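Local coordinates for Lmo0812 protein (Listeria monocytogenes serovar 1/2a, PDB 4YF1), which is a putative pyrophosphohydrolase of the HD-domain family, possibly removing the 3'-diphosphate of guanosine-3',5'-bis(diphosphate), at residues A40-R45 and I117-L122; G47-V52 and A81-S86; S127-L132 and A178-W183; G109-K114 and E169-F174. All blocks are in the same frame, centred on the assembly; numbering follows the deposited sequence. Where two conformers were deposited one is given.

Helix 111-132 takes part in three of the four contacts. Contact 1 sets its middle against helix 35-45, contact 4 its first turn against the residues leading into helix 172-184, and contact 3 its last turns against the same helix further on. Contacts 1 and 4 are buried and mainly apolar, and Phe173 joins them by packing on Ile42 and Ala119. Contact 2, between 47-52 and 81-86, is partly buried: one leucine methyl meets an arginine, a backbone carbonyl and a valine, and Arg49 bonds to Glu112 of contact 4. Contact 3 lies at the surface, about 26 Å from contact 2 between centres, and there a lysine ammonium meets an indole face.

Contact 1: residues A40-R45 and I117-L122; sequences ARILRR and IVADKL
The methyl of Ala119 is a low bump received between two larger side chains of helix 35-45, Ile42 and Leu43. Leu43 meets it with its branch point and one methyl, CD2 lying 3.9 Å from Ala119 CB. Ile42 closes in with its short branch, CG2 to Ala119 CB 4.0 Å. That branch is anti to the backbone N because chi1 is -70°, which leaves the longer arm, CG1 and CD1, beside the N and directs it towards Leu122. At its end Ile42 CD1 comes 4.1 Å from CD2 of Leu122, one turn beyond Ala119, the two side chains crossing obliquely. At the small Ala119 the CA atoms of Ile42 and Ala119 are 6.4 Å apart, and Leu43 lies beside it. The short axes approach to 9.4 Å and run at 131°, between perpendicular and antiparallel. On another side of the 117-122 turn from Ala119, Asp120 pairs with Lys121 (OD2 to NZ 3.0 Å) and also bonds His35 and His87. With His35, His59 and Asp60 it fits the H...HD...D pattern of HD-domain proteins, probably a metal site, although no metal is bound to it here. Helix 172-184 covers the seam with Phe173, which touches Ile42 and Val118, and with Leu180 on Leu122; Phe48 packs on Leu43, and helix 50-64 backs Ala40.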
loop_
_atom_site.group_PDB
_atom_site.type_symbol
_atom_site.label_atom_id
_atom_site.label_comp_id
_atom_site.label_asym_id
_atom_site.label_seq_id
_atom_site.Cartn_x
_atom_site.Cartn_y
_atom_site.Cartn_z
ATOM N N ALA A 40 3.857 -4.694 5.053
ATOM C CA ALA A 40 3.559 -5.228 3.676
ATOM C C ALA A 40 4.636 -6.225 3.221
ATOM O O ALA A 40 4.335 -7.241 2.611
ATOM C CB ALA A 40 3.431 -4.075 2.685
ATOM N N ARG A 41 5.901 -5.932 3.528
ATOM C CA ARG A 41 6.997 -6.837 3.231
ATOM C C ARG A 41 6.884 -8.183 3.944
ATOM O O ARG A 41 7.114 -9.245 3.338
ATOM C CB ARG A 41 8.352 -6.163 3.535
ATOM C CG ARG A 41 9.560 -7.060 3.438
ATOM C CD ARG A 41 10.883 -6.335 3.663
ATOM N NE ARG A 41 11.960 -7.304 3.735
ATOM C CZ ARG A 41 12.211 -8.068 4.792
ATOM N NH1 ARG A 41 11.525 -7.901 5.948
ATOM N NH2 ARG A 41 13.203 -8.949 4.736
ATOM N N ILE A 42 6.575 -8.164 5.237
ATOM C CA ILE A 42 6.387 -9.399 6.000
ATOM C C ILE A 42 5.281 -10.251 5.339
ATOM O O ILE A 42 5.442 -11.415 5.130
ATOM C CB ILE A 42 6.005 -9.084 7.445
ATOM C CG1 ILE A 42 7.215 -8.482 8.181
ATOM C CG2 ILE A 42 5.541 -10.335 8.150
ATOM C CD1 ILE A 42 6.869 -7.709 9.437
ATOM N N LEU A 43 4.191 -9.627 4.987
ATOM C CA LEU A 43 3.065 -10.362 4.365
ATOM C C LEU A 43 3.402 -10.905 2.962
ATOM O O LEU A 43 3.031 -12.042 2.644
ATOM C CB LEU A 43 1.820 -9.486 4.333
ATOM C CG LEU A 43 1.250 -9.157 5.736
ATOM C CD1 LEU A 43 0.295 -7.978 5.691
ATOM C CD2 LEU A 43 0.547 -10.374 6.331
ATOM N N ARG A 44 4.117 -10.105 2.172
ATOM C CA ARG A 44 4.497 -10.494 0.793
ATOM C C ARG A 44 5.446 -11.660 0.863
ATOM O O ARG A 44 5.272 -12.675 0.168
ATOM C CB ARG A 44 5.113 -9.294 0.036
ATOM C CG ARG A 44 5.706 -9.630 -1.331
ATOM C CD ARG A 44 6.195 -8.418 -2.110
ATOM N NE ARG A 44 6.942 -7.456 -1.279
ATOM C CZ ARG A 44 6.457 -6.322 -0.792
ATOM N NH1 ARG A 44 7.240 -5.522 -0.048
ATOM N NH2 ARG A 44 5.182 -5.982 -0.984
ATOM N N ARG A 45 6.436 -11.560 1.749
ATOM C CA ARG A 45 7.402 -12.626 1.890
ATOM C C ARG A 45 6.796 -13.917 2.397
ATOM O O ARG A 45 7.381 -14.986 2.202
ATOM C CB ARG A 45 8.564 -12.177 2.806
ATOM C CG ARG A 45 9.492 -11.189 2.115
ATOM C CD ARG A 45 10.473 -10.636 3.119
ATOM N NE ARG A 45 11.362 -11.659 3.664
ATOM C CZ ARG A 45 12.469 -12.115 3.061
ATOM N NH1 ARG A 45 12.819 -11.715 1.833
ATOM N NH2 ARG A 45 13.222 -13.027 3.682
ATOM N N ILE A 117 -2.926 -9.151 11.691
ATOM C CA ILE A 117 -2.696 -8.769 13.103
ATOM C C ILE A 117 -1.273 -9.125 13.523
ATOM O O ILE A 117 -0.598 -8.293 14.142
ATOM C CB ILE A 117 -3.696 -9.452 14.052
ATOM C CG1 ILE A 117 -5.108 -8.926 13.790
ATOM C CG2 ILE A 117 -3.294 -9.194 15.529
ATOM C CD1 ILE A 117 -6.240 -9.672 14.480
ATOM N N VAL A 118 -0.830 -10.355 13.271
ATOM C CA VAL A 118 0.514 -10.749 13.728
ATOM C C VAL A 118 1.628 -9.928 13.035
ATOM O O VAL A 118 2.561 -9.482 13.708
ATOM C CB VAL A 118 0.750 -12.246 13.622
ATOM C CG1 VAL A 118 2.121 -12.631 14.079
ATOM C CG2 VAL A 118 -0.306 -13.046 14.374
ATOM N N ALA A 119 1.501 -9.673 11.733
ATOM C CA ALA A 119 2.490 -8.876 11.015
ATOM C C ALA A 119 2.606 -7.466 11.596
ATOM O O ALA A 119 3.703 -6.929 11.754
ATOM C CB ALA A 119 2.167 -8.815 9.538
ATOM N N ASP A 120 1.461 -6.876 11.900
ATOM C CA ASP A 120 1.419 -5.553 12.511
ATOM C C ASP A 120 2.156 -5.581 13.869
ATOM O O ASP A 120 2.979 -4.714 14.149
ATOM C CB ASP A 120 -0.033 -5.143 12.728
ATOM C CG ASP A 120 -0.166 -3.812 13.503
ATOM O OD1 ASP A 120 0.378 -2.796 13.039
ATOM O OD2 ASP A 120 -0.846 -3.793 14.537
ATOM N N LYS A 121 1.872 -6.586 14.686
ATOM C CA LYS A 121 2.542 -6.697 16.028
ATOM C C LYS A 121 4.005 -7.010 15.940
ATOM O O LYS A 121 4.786 -6.592 16.777
ATOM C CB LYS A 121 1.882 -7.754 16.902
ATOM C CG LYS A 121 0.755 -7.204 17.712
ATOM C CD LYS A 121 -0.349 -6.690 16.856
ATOM C CE LYS A 121 -0.940 -5.457 17.482
ATOM N NZ LYS A 121 -2.232 -5.182 16.785
ATOM N N LEU A 122 4.359 -7.819 14.956
ATOM C CA LEU A 122 5.759 -8.174 14.742
ATOM C C LEU A 122 6.614 -6.963 14.427
ATOM O O LEU A 122 7.664 -6.782 15.043
ATOM C CB LEU A 122 5.887 -9.242 13.621
ATOM C CG LEU A 122 7.302 -9.670 13.214
ATOM C CD1 LEU A 122 8.177 -10.120 14.363
ATOM C CD2 LEU A 122 7.269 -10.767 12.135
#

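Contact 2: residues G47-V52 and A81-S86; sequences GFREEV and ADLVAS
Arg49, Glu51 and Val52 converge on a single methyl, CD1 of Leu83, which reaches over from helix 78-87. The first segment opens at Gly47, whose positive phi of 96° ends helix 35-45 in a Schellman motif. Phe48 follows and turns to Ala115 of helix 111-132. Arg49 occupies the N-cap position of helix 50-64; its CG sits between the backbone N and the carbonyl carbon (chi1 66°), and from there the chain runs extended to NE, bringing NH2 to 4.2 Å from Leu83 CD1. The guanidinium is held mainly by salt bridges to Glu112 and Glu79, and one of its faces lies over Glu51 CB. Within the all-helical HD-domain fold the N-terminal end of helix 50-64 here meets the middle of helix 78-87, and Glu112 of helix 111-132 borders both. Glu50 looks elsewhere, to a salt bridge with Arg44 of the second subunit. Glu51 meets the leucine through its backbone and the root of its side chain: O lies 3.8 Å and CB 4.1 Å from Leu83 CD1. Val52 completes the set with CG2, 4.1 Å from the same methyl, Leu83 CD1.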
loop_
_atom_site.group_PDB
_atom_site.type_symbol
_atom_site.label_atom_id
_atom_site.label_comp_id
_atom_site.label_asym_id
_atom_site.label_seq_id
_atom_site.Cartn_x
_atom_site.Cartn_y
_atom_site.Cartn_z
ATOM N N GLY A 47 4.021 -15.051 1.338
ATOM C CA GLY A 47 3.218 -15.648 0.212
ATOM C C GLY A 47 1.794 -15.115 0.090
ATOM O O GLY A 47 1.037 -15.572 -0.775
ATOM N N PHE A 48 1.400 -14.137 0.915
ATOM C CA PHE A 48 0.009 -13.655 0.852
ATOM C C PHE A 48 -0.290 -12.859 -0.407
ATOM O O PHE A 48 0.583 -12.174 -0.949
ATOM C CB PHE A 48 -0.379 -12.872 2.119
ATOM C CG PHE A 48 -0.494 -13.747 3.321
ATOM C CD1 PHE A 48 -1.635 -14.513 3.515
ATOM C CD2 PHE A 48 0.539 -13.821 4.271
ATOM C CE1 PHE A 48 -1.736 -15.372 4.600
ATOM C CE2 PHE A 48 0.439 -14.675 5.352
ATOM C CZ PHE A 48 -0.690 -15.450 5.517
ATOM N N ARG A 49 -1.535 -12.969 -0.879
ATOM C CA ARG A 49 -1.947 -12.290 -2.094
ATOM C C ARG A 49 -1.945 -10.791 -1.917
ATOM O O ARG A 49 -1.928 -10.272 -0.779
ATOM C CB ARG A 49 -3.335 -12.771 -2.552
ATOM C CG ARG A 49 -4.481 -12.425 -1.631
ATOM C CD ARG A 49 -5.726 -13.245 -1.929
ATOM N NE ARG A 49 -6.754 -13.059 -0.907
ATOM C CZ ARG A 49 -7.910 -12.414 -1.047
ATOM N NH1 ARG A 49 -8.337 -11.931 -2.231
ATOM N NH2 ARG A 49 -8.711 -12.330 0.004
ATOM N N GLU A 50 -2.010 -10.100 -3.045
ATOM C CA GLU A 50 -1.932 -8.646 -3.093
ATOM C C GLU A 50 -2.984 -7.934 -2.227
ATOM O O GLU A 50 -2.658 -6.958 -1.522
ATOM C CB GLU A 50 -2.016 -8.149 -4.548
ATOM C CG GLU A 50 -1.355 -6.798 -4.741
ATOM C CD GLU A 50 0.158 -6.859 -4.510
ATOM O OE1 GLU A 50 0.705 -5.985 -3.786
ATOM O OE2 GLU A 50 0.788 -7.824 -5.024
ATOM N N GLU A 51 -4.227 -8.425 -2.250
ATOM C CA GLU A 51 -5.272 -7.815 -1.425
ATOM C C GLU A 51 -4.882 -7.786 0.074
ATOM O O GLU A 51 -5.204 -6.834 0.791
ATOM C CB GLU A 51 -6.601 -8.539 -1.559
ATOM C CG GLU A 51 -7.286 -8.418 -2.930
ATOM C CD GLU A 51 -6.688 -9.263 -4.029
ATOM O OE1 GLU A 51 -5.641 -9.942 -3.842
ATOM O OE2 GLU A 51 -7.303 -9.256 -5.134
ATOM N N VAL A 52 -4.224 -8.848 0.531
ATOM C CA VAL A 52 -3.798 -8.954 1.932
ATOM C C VAL A 52 -2.648 -8.000 2.208
ATOM O O VAL A 52 -2.623 -7.332 3.237
ATOM C CB VAL A 52 -3.397 -10.407 2.309
ATOM C CG1 VAL A 52 -2.864 -10.503 3.736
ATOM C CG2 VAL A 52 -4.587 -11.349 2.188
ATOM N N ALA A 81 -11.216 -3.481 1.681
ATOM C CA ALA A 81 -11.890 -2.743 2.760
ATOM C C ALA A 81 -12.256 -3.673 3.916
ATOM O O ALA A 81 -12.024 -3.341 5.072
ATOM C CB ALA A 81 -13.111 -2.018 2.249
ATOM N N ASP A 82 -12.757 -4.861 3.587
ATOM C CA ASP A 82 -13.124 -5.848 4.604
ATOM C C ASP A 82 -11.936 -6.402 5.352
ATOM O O ASP A 82 -12.024 -6.664 6.561
ATOM C CB ASP A 82 -13.929 -6.994 4.001
ATOM C CG ASP A 82 -15.334 -6.569 3.596
ATOM O OD1 ASP A 82 -15.781 -5.469 4.010
ATOM O OD2 ASP A 82 -15.982 -7.343 2.853
ATOM N N LEU A 83 -10.835 -6.608 4.648
ATOM C CA LEU A 83 -9.632 -7.110 5.309
ATOM C C LEU A 83 -9.126 -6.029 6.306
ATOM O O LEU A 83 -8.791 -6.329 7.454
ATOM C CB LEU A 83 -8.557 -7.507 4.286
ATOM C CG LEU A 83 -8.833 -8.826 3.535
ATOM C CD1 LEU A 83 -7.896 -8.987 2.354
ATOM C CD2 LEU A 83 -8.702 -10.010 4.486
ATOM N N VAL A 84 -9.132 -4.786 5.864
ATOM C CA VAL A 84 -8.716 -3.666 6.704
ATOM C C VAL A 84 -9.600 -3.531 7.942
ATOM O O VAL A 84 -9.092 -3.388 9.073
ATOM C CB VAL A 84 -8.711 -2.343 5.907
ATOM C CG1 VAL A 84 -8.529 -1.150 6.838
ATOM C CG2 VAL A 84 -7.589 -2.357 4.900
ATOM N N ALA A 85 -10.913 -3.579 7.737
ATOM C CA ALA A 85 -11.856 -3.454 8.836
ATOM C C ALA A 85 -11.713 -4.564 9.849
ATOM O O ALA A 85 -11.997 -4.340 11.034
ATOM C CB ALA A 85 -13.295 -3.413 8.326
ATOM N N SER A 86 -11.274 -5.753 9.417
ATOM C CA SER A 86 -11.141 -6.872 10.347
ATOM C C SER A 86 -10.173 -6.595 11.522
ATOM O O SER A 86 -10.383 -7.127 12.608
ATOM C CB SER A 86 -10.724 -8.159 9.644
ATOM O OG SER A 86 -9.356 -8.167 9.247
#

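Contact 3: residues S127-L132 and A178-W183; sequences SVKYAL and ARLVKW
The ammonium of Lys129 stands over one face of the Trp183 indole in a cation-pi interaction. NZ is 3.6 Å from the centroid of the five-membered ring and 16° off its normal, so the charge is nearly above the pyrrole half. Here the last turns of helix 111-132, within the all-helical HD-domain fold, pack against the C-terminal helix 172-184; the short axes are 10.8 Å apart and diverge by only 36°. Lys129 arrives across the indole at about a right angle. Its chain is extended from CB to CE and bends only at the end (chi4 64°), which swings NZ inward over the ring, while Lys129 CG lies 4.0 Å from Trp183 CZ3 at the benzene end. The ring's pi electrons probably stabilise the ammonium modestly. Trp183 presents its face because CG is anti to the backbone N, with the second torsion setting the ring broadside. Leu132, one turn on from Lys129, meets the rim of the indole, its CB lying 4.3 Å from Trp183 CZ3 near the ring plane. Leu180 supports the lysine chain from the preceding turn of its own helix. Behind these residues, Leu180 also packs on Leu122, Leu125 and Thr126, and Leu132 on Val139, Tyr142 and Ile184. The tightest carbon pair is on the lysine stem, where Leu180 CD2 lies 3.5 Å from Lys129 CD, closer than usual van der Waals contact, and 3.6 Å from Lys129 CB.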
loop_
_atom_site.group_PDB
_atom_site.type_symbol
_atom_site.label_atom_id
_atom_site.label_comp_id
_atom_site.label_asym_id
_atom_site.label_seq_id
_atom_site.Cartn_x
_atom_site.Cartn_y
_atom_site.Cartn_z
ATOM N N SER A 127 10.646 -3.014 16.704
ATOM C CA SER A 127 11.112 -1.677 17.107
ATOM C C SER A 127 11.316 -1.579 18.616
ATOM O O SER A 127 12.218 -0.865 19.073
ATOM C CB SER A 127 10.148 -0.591 16.626
ATOM O OG SER A 127 10.061 -0.647 15.202
ATOM N N VAL A 128 10.482 -2.283 19.384
ATOM C CA VAL A 128 10.620 -2.312 20.831
ATOM C C VAL A 128 11.945 -2.990 21.208
ATOM O O VAL A 128 12.713 -2.428 21.986
ATOM C CB VAL A 128 9.441 -3.025 21.536
ATOM C CG1 VAL A 128 9.729 -3.183 23.023
ATOM C CG2 VAL A 128 8.134 -2.263 21.320
ATOM N N LYS A 129 12.218 -4.177 20.657
ATOM C CA LYS A 129 13.478 -4.900 20.962
ATOM C C LYS A 129 14.712 -4.025 20.685
ATOM O O LYS A 129 15.676 -4.000 21.475
ATOM C CB LYS A 129 13.580 -6.207 20.166
ATOM C CG LYS A 129 14.906 -6.953 20.348
ATOM C CD LYS A 129 15.009 -8.125 19.386
ATOM C CE LYS A 129 16.389 -8.773 19.407
ATOM N NZ LYS A 129 16.691 -9.384 20.726
ATOM N N TYR A 130 14.657 -3.323 19.554
ATOM C CA TYR A 130 15.708 -2.412 19.129
ATOM C C TYR A 130 15.913 -1.312 20.182
ATOM O O TYR A 130 17.058 -1.006 20.567
ATOM C CB TYR A 130 15.331 -1.809 17.768
ATOM C CG TYR A 130 16.389 -0.939 17.142
ATOM C CD1 TYR A 130 16.485 0.419 17.467
ATOM C CD2 TYR A 130 17.280 -1.460 16.196
ATOM C CE1 TYR A 130 17.450 1.225 16.892
ATOM C CE2 TYR A 130 18.252 -0.658 15.614
ATOM C CZ TYR A 130 18.330 0.685 15.970
ATOM O OH TYR A 130 19.280 1.495 15.399
ATOM N N ALA A 131 14.810 -0.740 20.668
ATOM C CA ALA A 131 14.885 0.317 21.692
ATOM C C ALA A 131 15.456 -0.207 23.010
ATOM O O ALA A 131 16.319 0.437 23.616
ATOM C CB ALA A 131 13.525 0.944 21.918
ATOM N N LEU A 132 15.004 -1.389 23.427
ATOM C CA LEU A 132 15.474 -2.002 24.678
ATOM C C LEU A 132 16.935 -2.446 24.628
ATOM O O LEU A 132 17.617 -2.451 25.663
ATOM C CB LEU A 132 14.602 -3.194 25.064
ATOM C CG LEU A 132 13.147 -2.878 25.409
ATOM C CD1 LEU A 132 12.375 -4.171 25.606
ATOM C CD2 LEU A 132 13.031 -1.990 26.645
ATOM N N ALA A 178 6.594 -14.912 18.113
ATOM C CA ALA A 178 6.653 -15.676 19.377
ATOM C C ALA A 178 8.001 -15.483 20.106
ATOM O O ALA A 178 8.004 -15.246 21.326
ATOM C CB ALA A 178 6.384 -17.143 19.152
ATOM N N ARG A 179 9.122 -15.577 19.367
ATOM C CA ARG A 179 10.452 -15.389 19.944
ATOM C C ARG A 179 10.619 -13.985 20.531
ATOM O O ARG A 179 11.186 -13.833 21.607
ATOM C CB ARG A 179 11.579 -15.689 18.939
ATOM C CG ARG A 179 11.710 -17.154 18.546
ATOM C CD ARG A 179 13.006 -17.434 17.770
ATOM N NE ARG A 179 13.217 -16.542 16.620
ATOM C CZ ARG A 179 12.772 -16.749 15.378
ATOM N NH1 ARG A 179 12.050 -17.821 15.064
ATOM N NH2 ARG A 179 13.035 -15.855 14.434
ATOM N N LEU A 180 10.136 -12.965 19.814
ATOM C CA LEU A 180 10.192 -11.603 20.331
ATOM C C LEU A 180 9.398 -11.426 21.626
ATOM O O LEU A 180 9.866 -10.730 22.555
ATOM C CB LEU A 180 9.718 -10.564 19.316
ATOM C CG LEU A 180 10.756 -10.004 18.383
ATOM C CD1 LEU A 180 10.109 -9.233 17.266
ATOM C CD2 LEU A 180 11.709 -9.109 19.156
ATOM N N VAL A 181 8.195 -12.012 21.692
ATOM C CA VAL A 181 7.380 -11.904 22.917
ATOM C C VAL A 181 8.100 -12.549 24.099
ATOM O O VAL A 181 8.143 -11.964 25.208
ATOM C CB VAL A 181 5.964 -12.474 22.701
ATOM C CG1 VAL A 181 5.169 -12.560 24.003
ATOM C CG2 VAL A 181 5.230 -11.605 21.692
ATOM N N LYS A 182 8.673 -13.725 23.865
ATOM C CA LYS A 182 9.428 -14.456 24.892
ATOM C C LYS A 182 10.660 -13.667 25.357
ATOM O O LYS A 182 10.976 -13.641 26.560
ATOM C CB LYS A 182 9.843 -15.831 24.363
ATOM C CG LYS A 182 10.492 -16.747 25.393
ATOM C CD LYS A 182 10.672 -18.151 24.838
ATOM C CE LYS A 182 11.268 -19.095 25.870
ATOM N NZ LYS A 182 11.498 -20.454 25.299
ATOM N N TRP A 183 11.327 -12.999 24.416
ATOM C CA TRP A 183 12.523 -12.195 24.729
ATOM C C TRP A 183 12.177 -10.936 25.529
ATOM O O TRP A 183 12.812 -10.641 26.542
ATOM C CB TRP A 183 13.262 -11.760 23.454
ATOM C CG TRP A 183 14.660 -11.179 23.737
ATOM C CD1 TRP A 183 15.835 -11.876 23.797
ATOM C CD2 TRP A 183 15.000 -9.802 23.985
ATOM N NE1 TRP A 183 16.879 -11.026 24.074
ATOM C CE2 TRP A 183 16.399 -9.749 24.193
ATOM C CE3 TRP A 183 14.260 -8.614 24.067
ATOM C CZ2 TRP A 183 17.078 -8.544 24.484
ATOM C CZ3 TRP A 183 14.938 -7.406 24.341
ATOM C CH2 TRP A 183 16.333 -7.388 24.550
#

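Contact 4: residues G109-K114 and E169-F174; sequences GNLEEK and EIPPFF
Leu111 and Glu169 bring the two backbones nearest, their CA atoms 8.0 Å apart; farther along, Lys114 CA and Phe174 CA are 9.7 Å apart. Gly109 leaves the preceding helix, Asn110 is the N-cap and helix 111-132 begins at Leu111, while helix 172-184 follows a loop through Pro171, whose O accepts from Phe174 N. Leu111 carries the side-chain contact. With CG anti to the backbone N (chi1 178°), it straddles the carbonyl of Glu169: Leu111 CD1 and CD2 each lie 3.7 Å from Glu169 O, CD2 is 4.0 Å from Glu169 CB, and CD1 is 3.9 Å from Pro171 CD. Its side chain runs opposite to those of Glu169 and Pro171 as they pass. Glu169 turns its carboxylate to the backbone N of Asn166. Deeper in, Lys114 touches the edge of the Phe174 ring, CB to CZ 4.2 Å and near its plane; Pro171 CD covers one face of that ring, and Phe173 CZ lies in plane at its edge. The lysine then leads its ammonium away into carbonyl groups of Val106, Arg107, Met161 and Tyr163, a buried charge ringed by backbone oxygens. At the start of the first helix, Glu113 N bonds to Asn110 OD1 at 171°, and Asn110 N bonds back to Glu113 OE1 at 2.7 Å. This reciprocal pair is a capping box, closing the N terminus of helix 111-132, the long helix of the HD-domain fold, beside the proline-led start of helix 172-184.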
loop_
_atom_site.group_PDB
_atom_site.type_symbol
_atom_site.label_atom_id
_atom_site.label_comp_id
_atom_site.label_asym_id
_atom_site.label_seq_id
_atom_site.Cartn_x
_atom_site.Cartn_y
_atom_site.Cartn_z
ATOM N N GLY A 109 -10.244 -15.428 13.671
ATOM C CA GLY A 109 -10.227 -14.992 12.254
ATOM C C GLY A 109 -9.703 -16.065 11.328
ATOM O O GLY A 109 -9.226 -17.099 11.792
ATOM N N ASN A 110 -9.815 -15.841 10.015
ATOM C CA ASN A 110 -9.240 -16.789 9.051
ATOM C C ASN A 110 -7.737 -16.541 8.932
ATOM O O ASN A 110 -7.186 -15.635 9.633
ATOM C CB ASN A 110 -9.969 -16.743 7.674
ATOM C CG ASN A 110 -9.773 -15.418 6.921
ATOM O OD1 ASN A 110 -8.778 -14.703 7.096
ATOM N ND2 ASN A 110 -10.703 -15.130 6.011
ATOM N N LEU A 111 -7.034 -17.321 8.116
ATOM C CA LEU A 111 -5.556 -17.175 8.032
ATOM C C LEU A 111 -5.095 -15.764 7.662
ATOM O O LEU A 111 -4.164 -15.207 8.325
ATOM C CB LEU A 111 -4.908 -18.206 7.100
ATOM C CG LEU A 111 -3.373 -18.116 6.902
ATOM C CD1 LEU A 111 -2.634 -18.232 8.210
ATOM C CD2 LEU A 111 -2.877 -19.185 5.909
ATOM N N GLU A 112 -5.760 -15.157 6.677
ATOM C CA GLU A 112 -5.421 -13.782 6.245
ATOM C C GLU A 112 -5.619 -12.774 7.380
ATOM O O GLU A 112 -4.723 -11.927 7.663
ATOM C CB GLU A 112 -6.242 -13.363 5.041
ATOM C CG GLU A 112 -5.927 -14.241 3.831
ATOM C CD GLU A 112 -6.702 -13.871 2.600
ATOM O OE1 GLU A 112 -7.740 -13.173 2.709
ATOM O OE2 GLU A 112 -6.287 -14.307 1.497
ATOM N N GLU A 113 -6.768 -12.871 8.047
ATOM C CA GLU A 113 -7.083 -11.958 9.172
ATOM C C GLU A 113 -6.088 -12.102 10.290
ATOM O O GLU A 113 -5.696 -11.091 10.882
ATOM C CB GLU A 113 -8.516 -12.206 9.654
ATOM C CG GLU A 113 -9.528 -11.923 8.536
ATOM C CD GLU A 113 -10.935 -12.417 8.810
ATOM O OE1 GLU A 113 -11.108 -13.512 9.407
ATOM O OE2 GLU A 113 -11.871 -11.712 8.363
ATOM N N LYS A 114 -5.702 -13.334 10.608
ATOM C CA LYS A 114 -4.673 -13.583 11.649
ATOM C C LYS A 114 -3.336 -12.997 11.228
ATOM O O LYS A 114 -2.661 -12.326 11.994
ATOM C CB LYS A 114 -4.500 -15.084 11.879
ATOM C CG LYS A 114 -5.707 -15.746 12.519
ATOM C CD LYS A 114 -5.580 -17.245 12.474
ATOM C CE LYS A 114 -6.617 -17.964 13.343
ATOM N NZ LYS A 114 -6.045 -18.216 14.699
ATOM N N GLU A 169 -0.063 -24.489 7.403
ATOM C CA GLU A 169 -0.388 -23.126 6.967
ATOM C C GLU A 169 0.099 -22.006 7.925
ATOM O O GLU A 169 -0.089 -20.836 7.618
ATOM C CB GLU A 169 -1.895 -23.006 6.705
ATOM C CG GLU A 169 -2.784 -23.175 7.934
ATOM C CD GLU A 169 -4.262 -23.353 7.585
ATOM O OE1 GLU A 169 -4.689 -22.859 6.516
ATOM O OE2 GLU A 169 -4.997 -23.993 8.382
ATOM N N ILE A 170 0.714 -22.352 9.056
ATOM C CA ILE A 170 1.218 -21.304 9.991
ATOM C C ILE A 170 2.408 -20.599 9.338
ATOM O O ILE A 170 3.396 -21.252 9.023
ATOM C CB ILE A 170 1.647 -21.891 11.345
ATOM C CG1 ILE A 170 0.431 -22.517 12.033
ATOM C CG2 ILE A 170 2.233 -20.792 12.250
ATOM C CD1 ILE A 170 0.763 -23.384 13.224
ATOM N N PRO A 171 2.321 -19.271 9.119
ATOM C CA PRO A 171 3.476 -18.606 8.479
ATOM C C PRO A 171 4.764 -18.591 9.327
ATOM O O PRO A 171 4.687 -18.442 10.553
ATOM C CB PRO A 171 2.979 -17.178 8.235
ATOM C CG PRO A 171 1.495 -17.256 8.306
ATOM C CD PRO A 171 1.143 -18.391 9.205
ATOM N N PRO A 172 5.937 -18.725 8.683
ATOM C CA PRO A 172 7.191 -18.671 9.445
ATOM C C PRO A 172 7.312 -17.418 10.319
ATOM O O PRO A 172 7.859 -17.505 11.402
ATOM C CB PRO A 172 8.261 -18.660 8.353
ATOM C CG PRO A 172 7.648 -19.447 7.222
ATOM C CD PRO A 172 6.165 -19.162 7.279
ATOM N N PHE A 173 6.784 -16.273 9.873
ATOM C CA PHE A 173 6.887 -15.058 10.684
ATOM C C PHE A 173 6.149 -15.141 12.018
ATOM O O PHE A 173 6.483 -14.370 12.927
ATOM C CB PHE A 173 6.562 -13.759 9.912
ATOM C CG PHE A 173 5.092 -13.503 9.657
ATOM C CD1 PHE A 173 4.300 -12.836 10.596
ATOM C CD2 PHE A 173 4.512 -13.854 8.423
ATOM C CE1 PHE A 173 2.967 -12.532 10.350
ATOM C CE2 PHE A 173 3.182 -13.557 8.176
ATOM C CZ PHE A 173 2.392 -12.914 9.125
ATOM N N PHE A 174 5.198 -16.078 12.166
ATOM C CA PHE A 174 4.480 -16.247 13.467
ATOM C C PHE A 174 5.499 -16.645 14.554
ATOM O O PHE A 174 5.422 -16.159 15.682
ATOM C CB PHE A 174 3.372 -17.305 13.366
ATOM C CG PHE A 174 2.061 -16.800 12.818
ATOM C CD1 PHE A 174 1.998 -15.804 11.868
ATOM C CD2 PHE A 174 0.866 -17.411 13.212
ATOM C CE1 PHE A 174 0.786 -15.383 11.370
ATOM C CE2 PHE A 174 -0.355 -16.970 12.733
ATOM C CZ PHE A 174 -0.395 -15.964 11.813
#